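Local coordinates for adhesion and penetration protein autotransporter (Haemophilus influenzae, PDB 3SYJ) that promotes bacterial adherence to and invasion of host cells and bacterial aggregation, and is probably a serine protease of the autotransporter family, at residues L749-A760 with L768-S779; H783-T791 with S804-T812. All coordinates share one frame; numbering follows the deposited sequence.

Contact 1: residues L749-A760 with L768-S779; sequences LSDNSTATVDNA and LTDSAQFSLKNS
A755 and V757 meet F774 and L776 on the inward face of a parallel β-helix, where strand 754-758 of one coil lies beside strand 773-777 of the next, nearly parallel, the strand axes 4.6 Å apart. A755 CB comes up to the edge of the F774 ring, in the ring plane and 3.8 Å from CD1. V757 CG2 reaches the same ring's edge near CE1. With its CG opposite the backbone N (chi1 176°) F774 extends its ring beside A755 and V757, and chi2 near 69° turns the CD1-CE1 edge to them. V757 and L776 run side by side, with V757 CB 3.8 Å from L776 CD1; L776 also packs on L795 of the following coil. Ahead of these strands, L749 CB and A772 CB meet at 3.5 Å.

On the outward face K777, extended, carries CE past T756 CG2. Its NZ donates to a water that also bonds T756 OG1 at 2.7 Å, and more weakly to a second water, which donates to D758 OD2. The link from lysine to aspartate therefore passes through water.

Behind these side chains stands the backbone ladder, from Q773 N on S753 O to N759 N on K777 O. The strands enter through matching type II' turns, S750-S753 and T769-A772, whose aspartates lie side by side with carboxylate planes 19° apart. D751 N donates to D770 OD2 at 2.7 Å, on the anti lone pair of that oxygen, while D751 OD2 accepts N731 N of the preceding coil, so the pattern repeats; these N-H groups probably ease the like charges of D751 and D770.

At the other end S779 OG donates to K777 O at 2.6 Å from above the carbonyl plane, N759 N reaches that oxygen from the opposite face, and A760 N donates to S779 OG.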
# COMPACT_ATOMS: atom_id res chain seq x y z
N LEU A 749 -11.02 0.24 12.16
CA LEU A 749 -11.67 0.45 13.45
C LEU A 749 -10.75 0.19 14.63
O LEU A 749 -10.09 -0.84 14.69
CB LEU A 749 -12.92 -0.42 13.57
CG LEU A 749 -13.97 -0.29 12.48
CD1 LEU A 749 -13.70 -1.30 11.37
CD2 LEU A 749 -15.35 -0.52 13.09
N SER A 750 -10.74 1.12 15.59
CA SER A 750 -9.98 0.98 16.82
C SER A 750 -10.88 1.15 18.04
O SER A 750 -12.06 1.48 17.91
CB SER A 750 -8.86 2.02 16.88
OG SER A 750 -8.00 1.88 15.76
N ASP A 751 -10.32 0.93 19.23
CA ASP A 751 -11.04 1.16 20.48
C ASP A 751 -12.36 0.41 20.56
O ASP A 751 -12.40 -0.82 20.48
CB ASP A 751 -11.27 2.66 20.70
CG ASP A 751 -9.97 3.46 20.70
OD1 ASP A 751 -8.97 2.98 21.28
OD2 ASP A 751 -9.96 4.58 20.14
N ASN A 752 -13.45 1.15 20.73
CA ASN A 752 -14.78 0.56 20.85
C ASN A 752 -15.69 0.94 19.70
O ASN A 752 -16.91 0.90 19.82
CB ASN A 752 -15.43 0.99 22.16
CG ASN A 752 -14.56 0.71 23.36
OD1 ASN A 752 -14.40 -0.44 23.76
ND2 ASN A 752 -13.97 1.76 23.93
N SER A 753 -15.09 1.31 18.57
CA SER A 753 -15.88 1.73 17.42
C SER A 753 -16.62 0.55 16.78
O SER A 753 -16.32 -0.61 17.07
CB SER A 753 -15.00 2.43 16.39
OG SER A 753 -13.99 1.56 15.93
N THR A 754 -17.57 0.86 15.92
CA THR A 754 -18.37 -0.14 15.24
C THR A 754 -18.59 0.23 13.78
O THR A 754 -18.76 1.40 13.45
CB THR A 754 -19.76 -0.26 15.89
OG1 THR A 754 -19.62 -0.67 17.25
CG2 THR A 754 -20.61 -1.27 15.14
N ALA A 755 -18.57 -0.77 12.90
CA ALA A 755 -18.89 -0.55 11.50
C ALA A 755 -19.87 -1.60 11.01
O ALA A 755 -19.85 -2.74 11.47
CB ALA A 755 -17.63 -0.55 10.65
N THR A 756 -20.74 -1.22 10.07
CA THR A 756 -21.74 -2.13 9.54
C THR A 756 -21.95 -1.91 8.06
O THR A 756 -22.09 -0.78 7.60
CB THR A 756 -23.09 -1.93 10.23
OG1 THR A 756 -22.97 -2.22 11.63
CG2 THR A 756 -24.15 -2.83 9.62
N VAL A 757 -21.97 -3.00 7.30
CA VAL A 757 -22.33 -2.93 5.89
C VAL A 757 -23.63 -3.70 5.74
O VAL A 757 -23.63 -4.93 5.72
CB VAL A 757 -21.24 -3.53 4.98
CG1 VAL A 757 -21.75 -3.62 3.54
CG2 VAL A 757 -19.97 -2.71 5.05
N ASP A 758 -24.73 -2.97 5.65
CA ASP A 758 -26.05 -3.58 5.52
C ASP A 758 -26.58 -3.44 4.10
O ASP A 758 -26.94 -2.35 3.66
CB ASP A 758 -27.03 -2.95 6.52
CG ASP A 758 -28.38 -3.66 6.55
OD1 ASP A 758 -28.75 -4.27 5.52
OD2 ASP A 758 -29.07 -3.60 7.59
N ASN A 759 -26.63 -4.56 3.38
CA ASN A 759 -27.08 -4.56 2.00
C ASN A 759 -26.40 -3.44 1.21
O ASN A 759 -27.07 -2.60 0.60
CB ASN A 759 -28.60 -4.41 1.93
CG ASN A 759 -29.15 -4.58 0.52
OD1 ASN A 759 -28.62 -5.37 -0.27
ND2 ASN A 759 -30.21 -3.85 0.20
N ALA A 760 -25.08 -3.42 1.23
CA ALA A 760 -24.32 -2.43 0.49
C ALA A 760 -23.01 -3.04 -0.01
O ALA A 760 -22.72 -4.21 0.26
CB ALA A 760 -24.04 -1.22 1.36
N LEU A 768 -9.63 -4.34 12.23
CA LEU A 768 -10.06 -4.02 13.59
C LEU A 768 -8.96 -4.31 14.59
O LEU A 768 -8.15 -5.21 14.39
CB LEU A 768 -11.28 -4.85 14.00
CG LEU A 768 -12.44 -5.10 13.04
CD1 LEU A 768 -12.08 -6.20 12.05
CD2 LEU A 768 -13.67 -5.48 13.85
N THR A 769 -8.96 -3.56 15.69
CA THR A 769 -8.09 -3.83 16.83
C THR A 769 -8.87 -3.51 18.09
O THR A 769 -10.01 -3.05 18.02
CB THR A 769 -6.82 -2.99 16.81
OG1 THR A 769 -7.15 -1.62 17.04
CG2 THR A 769 -6.10 -3.12 15.47
N ASP A 770 -8.26 -3.76 19.24
CA ASP A 770 -8.88 -3.43 20.52
C ASP A 770 -10.23 -4.13 20.68
O ASP A 770 -10.31 -5.35 20.60
CB ASP A 770 -9.01 -1.91 20.67
CG ASP A 770 -7.74 -1.18 20.25
OD1 ASP A 770 -6.64 -1.74 20.44
OD2 ASP A 770 -7.84 -0.05 19.73
N SER A 771 -11.29 -3.36 20.91
CA SER A 771 -12.61 -3.95 21.12
C SER A 771 -13.58 -3.63 19.99
O SER A 771 -14.80 -3.76 20.15
CB SER A 771 -13.20 -3.46 22.45
OG SER A 771 -12.25 -3.59 23.49
N ALA A 772 -13.04 -3.21 18.85
CA ALA A 772 -13.85 -2.80 17.71
C ALA A 772 -14.72 -3.94 17.18
O ALA A 772 -14.40 -5.11 17.36
CB ALA A 772 -12.97 -2.25 16.60
N GLN A 773 -15.82 -3.59 16.52
CA GLN A 773 -16.70 -4.59 15.93
C GLN A 773 -17.07 -4.25 14.50
O GLN A 773 -17.35 -3.09 14.17
CB GLN A 773 -17.98 -4.76 16.77
CG GLN A 773 -17.74 -5.38 18.13
CD GLN A 773 -18.99 -6.00 18.72
OE1 GLN A 773 -19.11 -6.16 19.93
NE2 GLN A 773 -19.94 -6.36 17.85
N PHE A 774 -17.07 -5.27 13.64
CA PHE A 774 -17.50 -5.11 12.26
C PHE A 774 -18.65 -6.05 11.95
O PHE A 774 -18.55 -7.26 12.17
CB PHE A 774 -16.35 -5.35 11.28
CG PHE A 774 -16.77 -5.30 9.83
CD1 PHE A 774 -17.14 -4.10 9.25
CD2 PHE A 774 -16.78 -6.45 9.06
CE1 PHE A 774 -17.52 -4.05 7.91
CE2 PHE A 774 -17.16 -6.41 7.72
CZ PHE A 774 -17.53 -5.21 7.15
N SER A 775 -19.73 -5.49 11.42
CA SER A 775 -20.92 -6.25 11.13
C SER A 775 -21.27 -6.21 9.64
O SER A 775 -21.32 -5.15 9.02
CB SER A 775 -22.08 -5.73 11.98
OG SER A 775 -23.15 -6.65 12.01
N LEU A 776 -21.49 -7.39 9.07
CA LEU A 776 -21.81 -7.53 7.66
C LEU A 776 -23.17 -8.19 7.55
O LEU A 776 -23.31 -9.37 7.85
CB LEU A 776 -20.76 -8.40 6.98
CG LEU A 776 -20.88 -8.62 5.48
CD1 LEU A 776 -20.80 -7.30 4.74
CD2 LEU A 776 -19.77 -9.55 5.03
N LYS A 777 -24.17 -7.43 7.13
CA LYS A 777 -25.54 -7.94 7.07
C LYS A 777 -26.08 -7.88 5.66
O LYS A 777 -25.89 -6.89 4.97
CB LYS A 777 -26.46 -7.14 7.99
CG LYS A 777 -25.86 -6.79 9.34
CD LYS A 777 -26.85 -6.02 10.20
CE LYS A 777 -26.20 -5.59 11.51
NZ LYS A 777 -27.18 -5.01 12.47
N ASN A 778 -26.77 -8.94 5.25
CA ASN A 778 -27.49 -8.94 3.99
C ASN A 778 -26.64 -8.42 2.84
O ASN A 778 -27.14 -7.73 1.95
CB ASN A 778 -28.76 -8.09 4.11
CG ASN A 778 -29.59 -8.47 5.31
OD1 ASN A 778 -29.53 -7.82 6.36
ND2 ASN A 778 -30.37 -9.53 5.18
N SER A 779 -25.36 -8.75 2.86
CA SER A 779 -24.44 -8.27 1.85
C SER A 779 -23.53 -9.37 1.36
O SER A 779 -23.38 -10.40 2.01
CB SER A 779 -23.57 -7.13 2.40
OG SER A 779 -24.36 -6.11 2.98
O HOH W 1 -25.06 -2.85 13.15
O HOH W 2 -28.16 -2.86 10.04

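Contact 2: residues H783-T791 with S804-T812; sequences HQIQGDKGT and SDTTLQNLT
Two successive coils of the passenger-domain β-helix splay apart here: strand 785-787 and strand 806-808 diverge by 41°, and between these two strands the ladder shrinks to one backbone bond. G787 N donates to T807 O at 3.0 Å, almost straight at 176° and in the carbonyl plane. Next to it I785 O meets methyl groups, with T806 CG2 3.2 Å away and L808 CD2 also close. The same L808 CD2 touches I785 CG2 at 3.7 Å, the two side chains crossing obliquely in an interior that V793 also lines. Strand 806-808 continues its pairing with strand 852-855 on its other side.

Past the strands, Q809 tucks under the type II turn D788-T791. Its CB sits 3.2 Å from T791 O and its CG 3.4 Å from G790 N; a bend at chi2 (48°) turns the amide back alongside K789, with OE1 near K789 CA. The turn is tied within itself, since D788 O accepts both T791 N and T791 OG1, and G790 supplies the positive phi of its third position. T791 O is then gripped by N810 N at 3.1 Å, with a weak second bond from N810 ND2; the other end of that amide, OD1, accepts K858 N of the next coil. A water accepts from Q809 N at 3.0 Å and donates to T791 OG1 and N810 O, bridging turn and chain where the direct backbone pairing lapses.

On the outer side T807 packs against N656 of the second subunit, and D805 makes a long, weak ion pair with K635 of that subunit. Short parallel strands, joined by turns that stack from coil to coil, are characteristic of the pertactin-like β-helix of autotransporter passengers.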
# COMPACT_ATOMS: atom_id res chain seq x y z
N HIS A 783 -13.48 -9.02 -0.03
CA HIS A 783 -12.17 -8.46 0.30
C HIS A 783 -11.65 -8.94 1.66
O HIS A 783 -12.20 -9.86 2.26
CB HIS A 783 -12.19 -6.93 0.20
CG HIS A 783 -12.42 -6.43 -1.19
ND1 HIS A 783 -11.39 -6.03 -2.02
CD2 HIS A 783 -13.56 -6.28 -1.91
CE1 HIS A 783 -11.89 -5.65 -3.18
NE2 HIS A 783 -13.20 -5.79 -3.14
N GLN A 784 -10.57 -8.32 2.12
CA GLN A 784 -9.86 -8.80 3.30
C GLN A 784 -10.45 -8.26 4.61
O GLN A 784 -10.83 -7.10 4.69
CB GLN A 784 -8.36 -8.45 3.20
CG GLN A 784 -7.61 -9.20 2.09
CD GLN A 784 -6.20 -8.66 1.81
OE1 GLN A 784 -5.55 -8.09 2.69
NE2 GLN A 784 -5.74 -8.83 0.58
N ILE A 785 -10.54 -9.12 5.62
CA ILE A 785 -10.84 -8.67 6.97
C ILE A 785 -9.78 -9.12 7.96
O ILE A 785 -9.47 -10.31 8.06
CB ILE A 785 -12.22 -9.15 7.48
CG1 ILE A 785 -13.31 -8.82 6.47
CG2 ILE A 785 -12.53 -8.50 8.82
CD1 ILE A 785 -14.69 -9.24 6.92
N GLN A 786 -9.21 -8.17 8.70
CA GLN A 786 -8.17 -8.47 9.68
C GLN A 786 -8.61 -7.98 11.06
O GLN A 786 -8.88 -6.80 11.25
CB GLN A 786 -6.86 -7.79 9.27
CG GLN A 786 -5.92 -7.44 10.42
CD GLN A 786 -5.15 -8.64 10.94
OE1 GLN A 786 -4.77 -9.53 10.18
NE2 GLN A 786 -4.92 -8.67 12.25
N GLY A 787 -8.68 -8.91 12.01
CA GLY A 787 -9.08 -8.56 13.36
C GLY A 787 -8.24 -9.25 14.40
O GLY A 787 -8.05 -10.46 14.36
N ASP A 788 -7.72 -8.49 15.35
CA ASP A 788 -6.92 -9.08 16.41
C ASP A 788 -7.55 -8.93 17.79
O ASP A 788 -8.71 -8.54 17.92
CB ASP A 788 -5.47 -8.58 16.39
CG ASP A 788 -5.37 -7.07 16.33
OD1 ASP A 788 -5.80 -6.41 17.30
OD2 ASP A 788 -4.85 -6.55 15.31
N LYS A 789 -6.75 -9.23 18.81
CA LYS A 789 -7.24 -9.47 20.16
C LYS A 789 -8.31 -8.50 20.63
O LYS A 789 -8.10 -7.29 20.66
CB LYS A 789 -6.06 -9.50 21.14
CG LYS A 789 -5.00 -10.55 20.78
CD LYS A 789 -3.85 -10.55 21.77
CE LYS A 789 -3.00 -11.80 21.61
NZ LYS A 789 -2.62 -12.01 20.19
N GLY A 790 -9.47 -9.05 21.00
CA GLY A 790 -10.58 -8.27 21.52
C GLY A 790 -11.70 -8.05 20.51
O GLY A 790 -12.87 -7.92 20.89
N THR A 791 -11.35 -8.04 19.23
CA THR A 791 -12.28 -7.66 18.17
C THR A 791 -13.27 -8.75 17.77
O THR A 791 -12.97 -9.95 17.83
CB THR A 791 -11.52 -7.21 16.91
OG1 THR A 791 -10.71 -8.28 16.41
CG2 THR A 791 -10.64 -6.03 17.23
N SER A 804 -7.50 -14.15 0.56
CA SER A 804 -6.21 -14.67 0.99
C SER A 804 -6.23 -15.08 2.46
O SER A 804 -7.24 -14.91 3.14
CB SER A 804 -5.12 -13.62 0.76
OG SER A 804 -5.35 -12.47 1.57
N ASP A 805 -5.12 -15.62 2.95
CA ASP A 805 -4.99 -15.96 4.37
C ASP A 805 -5.49 -14.81 5.23
O ASP A 805 -5.21 -13.64 4.94
CB ASP A 805 -3.54 -16.29 4.73
CG ASP A 805 -3.15 -17.71 4.38
OD1 ASP A 805 -3.92 -18.38 3.64
OD2 ASP A 805 -2.09 -18.16 4.84
N THR A 806 -6.22 -15.14 6.28
CA THR A 806 -6.88 -14.12 7.10
C THR A 806 -6.89 -14.50 8.57
O THR A 806 -7.05 -15.67 8.92
CB THR A 806 -8.35 -13.93 6.66
OG1 THR A 806 -8.42 -12.93 5.64
CG2 THR A 806 -9.22 -13.50 7.84
N THR A 807 -6.72 -13.51 9.43
CA THR A 807 -6.81 -13.74 10.87
C THR A 807 -7.89 -12.88 11.52
O THR A 807 -7.99 -11.68 11.26
CB THR A 807 -5.47 -13.49 11.56
OG1 THR A 807 -4.48 -14.34 10.97
CG2 THR A 807 -5.57 -13.79 13.05
N LEU A 808 -8.67 -13.50 12.35
CA LEU A 808 -9.67 -12.81 13.12
C LEU A 808 -9.59 -13.27 14.55
O LEU A 808 -8.98 -14.25 14.86
CB LEU A 808 -11.06 -13.10 12.57
CG LEU A 808 -11.36 -12.87 11.12
CD1 LEU A 808 -12.67 -13.40 10.77
CD2 LEU A 808 -11.26 -11.44 10.75
N GLN A 809 -10.22 -12.53 15.42
CA GLN A 809 -10.29 -12.90 16.79
C GLN A 809 -11.52 -13.68 17.17
O GLN A 809 -11.50 -14.87 17.26
CB GLN A 809 -10.27 -11.65 17.63
CG GLN A 809 -9.97 -11.83 19.07
CD GLN A 809 -8.79 -12.67 19.33
OE1 GLN A 809 -7.80 -12.63 18.63
NE2 GLN A 809 -8.86 -13.42 20.36
N ASN A 810 -12.62 -12.98 17.35
CA ASN A 810 -13.92 -13.57 17.45
C ASN A 810 -14.68 -13.39 16.16
O ASN A 810 -14.50 -12.42 15.47
CB ASN A 810 -14.68 -13.00 18.63
CG ASN A 810 -13.88 -13.05 19.92
OD1 ASN A 810 -13.51 -14.10 20.41
ND2 ASN A 810 -13.63 -11.91 20.47
N LEU A 811 -15.50 -14.37 15.83
CA LEU A 811 -16.27 -14.37 14.63
C LEU A 811 -17.59 -15.01 14.92
O LEU A 811 -17.65 -16.05 15.50
CB LEU A 811 -15.53 -15.18 13.56
CG LEU A 811 -16.26 -15.61 12.30
CD1 LEU A 811 -16.66 -14.47 11.52
CD2 LEU A 811 -15.42 -16.54 11.47
N THR A 812 -18.67 -14.38 14.52
CA THR A 812 -20.01 -14.88 14.79
C THR A 812 -20.78 -15.06 13.50
O THR A 812 -20.92 -14.12 12.71
CB THR A 812 -20.78 -13.92 15.71
OG1 THR A 812 -20.17 -13.89 17.00
CG2 THR A 812 -22.23 -14.36 15.84
O HOH W 3 -12.18 -10.28 14.99

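Contacts 1 and 2 follow one another along the chain, contact 1 closing before contact 2 opens, and their centres lie about 11 Å apart on the same side of the chain's centre. They are joined by pairing of strand 766-768 with strand 785-787, where L768 N probably bonds Q786 O at 2.7 Å, and by the turns, T791 CG2 packing on the carbonyls of T769 and D770. Strand 792-796 then pairs with both 773-777 and 810-813, carrying the stack onward. The β-helix thus passes from well-matched coils to a splayed junction, and within the pair it is contact 2 that also touches the second subunit.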